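Local coordinates for putative uncharacterized protein (Bacillus anthracis, PDB 3LNO) that is of unknown function but, as a DUF59-family protein, may take part in iron-sulfur cluster assembly, at residues 27-32 with 48-53. Residues are numbered along the deposited sequence; the frame is centred on the assembly and turned at random.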
loop_
_atom_site.group_PDB
_atom_site.type_symbol
_atom_site.label_atom_id
_atom_site.label_comp_id
_atom_site.label_asym_id
_atom_site.label_seq_id
_atom_site.Cartn_x
_atom_site.Cartn_y
_atom_site.Cartn_z
ATOM N N VAL A 27 2.459 -6.993 9.852
ATOM C CA VAL A 27 3.140 -5.736 9.538
ATOM C C VAL A 27 2.370 -5.055 8.419
ATOM O O VAL A 27 1.827 -5.742 7.548
ATOM C CB VAL A 27 4.627 -5.991 9.144
ATOM C CG1 VAL A 27 5.282 -4.756 8.535
ATOM C CG2 VAL A 27 5.409 -6.415 10.377
ATOM N N ASP A 28 2.281 -3.727 8.440
ATOM C CA ASP A 28 1.493 -3.028 7.418
ATOM C C ASP A 28 2.197 -3.031 6.074
ATOM O O ASP A 28 3.417 -3.173 6.008
ATOM C CB ASP A 28 1.176 -1.602 7.827
ATOM C CG ASP A 28 2.407 -0.712 7.846
ATOM O OD1 ASP A 28 2.876 -0.301 6.751
ATOM O OD2 ASP A 28 2.900 -0.412 8.965
ATOM N N ILE A 29 1.434 -2.843 5.004
ATOM C CA ILE A 29 1.984 -3.028 3.665
ATOM C C ILE A 29 3.017 -1.965 3.290
ATOM O O ILE A 29 3.882 -2.184 2.440
ATOM C CB ILE A 29 0.853 -3.121 2.614
ATOM C CG1 ILE A 29 0.058 -1.816 2.549
ATOM C CG2 ILE A 29 -0.081 -4.247 2.982
ATOM C CD1 ILE A 29 -1.000 -1.779 1.429
ATOM N N VAL A 30 2.887 -0.790 3.881
ATOM C CA VAL A 30 3.852 0.277 3.696
ATOM C C VAL A 30 5.213 -0.139 4.286
ATOM O O VAL A 30 6.233 -0.182 3.569
ATOM C CB VAL A 30 3.324 1.606 4.310
ATOM C CG1 VAL A 30 4.445 2.622 4.483
ATOM C CG2 VAL A 30 2.244 2.184 3.410
ATOM N N ASN A 31 5.228 -0.489 5.574
ATOM C CA ASN A 31 6.476 -0.924 6.203
ATOM C C ASN A 31 7.047 -2.209 5.594
ATOM O O ASN A 31 8.254 -2.407 5.593
ATOM C CB ASN A 31 6.347 -0.998 7.733
ATOM C CG ASN A 31 6.390 0.381 8.381
ATOM O OD1 ASN A 31 5.354 0.908 8.781
ATOM N ND2 ASN A 31 7.590 0.981 8.470
ATOM N N LEU A 32 6.192 -3.047 5.009
ATOM C CA LEU A 32 6.721 -4.212 4.312
ATOM C C LEU A 32 7.435 -3.884 3.001
ATOM O O LEU A 32 8.203 -4.694 2.504
ATOM C CB LEU A 32 5.632 -5.235 4.017
ATOM C CG LEU A 32 5.311 -6.197 5.157
ATOM C CD1 LEU A 32 4.228 -7.164 4.701
ATOM C CD2 LEU A 32 6.559 -6.950 5.623
ATOM N N ILE A 48 -3.196 2.765 -6.905
ATOM C CA ILE A 48 -2.193 2.185 -6.016
ATOM C C ILE A 48 -1.595 0.958 -6.707
ATOM O O ILE A 48 -2.306 0.014 -7.005
ATOM C CB ILE A 48 -2.827 1.746 -4.672
ATOM C CG1 ILE A 48 -3.302 2.969 -3.876
ATOM C CG2 ILE A 48 -1.794 1.011 -3.798
ATOM C CD1 ILE A 48 -4.636 3.353 -4.196
ATOM N N THR A 49 -0.292 0.962 -6.925
ATOM C CA THR A 49 0.406 -0.175 -7.541
ATOM C C THR A 49 1.198 -0.885 -6.449
ATOM O O THR A 49 2.038 -0.283 -5.765
ATOM C CB THR A 49 1.414 0.355 -8.609
ATOM O OG1 THR A 49 0.708 1.167 -9.550
ATOM C CG2 THR A 49 2.130 -0.778 -9.355
HETATM N N MSE A 50 0.932 -2.165 -6.271
HETATM C CA MSE A 50 1.586 -2.889 -5.206
HETATM C C MSE A 50 1.855 -4.322 -5.625
HETATM O O MSE A 50 1.384 -4.785 -6.678
HETATM C CB MSE A 50 0.713 -2.857 -3.951
HETATM C CG MSE A 50 -0.583 -3.646 -4.094
HETATM SE SE MSE A 50 -1.661 -3.477 -2.448
HETATM C CE MSE A 50 -0.446 -4.285 -1.130
ATOM N N THR A 51 2.638 -5.017 -4.814
ATOM C CA THR A 51 2.862 -6.443 -5.032
ATOM C C THR A 51 2.512 -7.213 -3.756
ATOM O O THR A 51 1.992 -6.626 -2.814
ATOM C CB THR A 51 4.292 -6.710 -5.474
ATOM O OG1 THR A 51 4.379 -8.055 -5.948
ATOM C CG2 THR A 51 5.270 -6.515 -4.309
HETATM N N MSE A 52 2.739 -8.524 -3.732
HETATM C CA MSE A 52 2.531 -9.319 -2.518
HETATM C C MSE A 52 3.859 -9.940 -2.131
HETATM O O MSE A 52 4.825 -9.861 -2.894
HETATM C CB MSE A 52 1.521 -10.424 -2.771
HETATM C CG MSE A 52 0.170 -9.895 -3.213
HETATM SE SE MSE A 52 -0.704 -9.108 -1.671
HETATM C CE MSE A 52 -1.609 -7.657 -2.629
ATOM N N THR A 53 3.928 -10.570 -0.966
ATOM C CA THR A 53 5.192 -11.188 -0.569
ATOM C C THR A 53 5.614 -12.368 -1.459
ATOM O O THR A 53 6.792 -12.696 -1.531
ATOM C CB THR A 53 5.186 -11.616 0.899
ATOM O OG1 THR A 53 4.090 -12.512 1.136
ATOM C CG2 THR A 53 5.035 -10.410 1.778
#
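Ile29 and Met50, a selenomethionine, show how a short helical turn can meet a sheet through one methyl group: across segments 27-32 and 48-53, Met50 CE makes the close contact with Ile29. From CB the chain of Met50 sets out with CG between the backbone N and the carbonyl carbon (chi1 68°), runs extended through CG to SE, and bends at the last torsion (chi3 -62°). That bend delivers CE to the CD1 end of Ile29, 3.6 Å from CD1 and 4.1 Å from both CG2 and CB, so one methyl touches both branches of the isoleucine. The two side chains cross at about a right angle, and no hydrogen bond joins the segments. Val67 and Ile63 of helix 60-74 pack on Ile29 and Met50 respectively, making the pair part of a larger apolar layer. A second, looser touch lies farther along, with Leu32 CD1 4.4 Å from Thr53 CG2.

The turn that presents Ile29 and Leu32 is fixed at its start: Asp28 is the N-cap, its OD1 taking the amide N of Asn31 at 2.6 Å from above the carboxylate plane, while its carbonyl O accepts from Leu32 N at 3.0 Å. Trp91 NE1 donates a hydrogen bond to the carbonyl O of Leu32. The whole is an N-capped helical turn packed against the end of the central strand of a three-stranded mixed sheet and the loop that follows it, within the alpha-beta fold of this DUF59 domain.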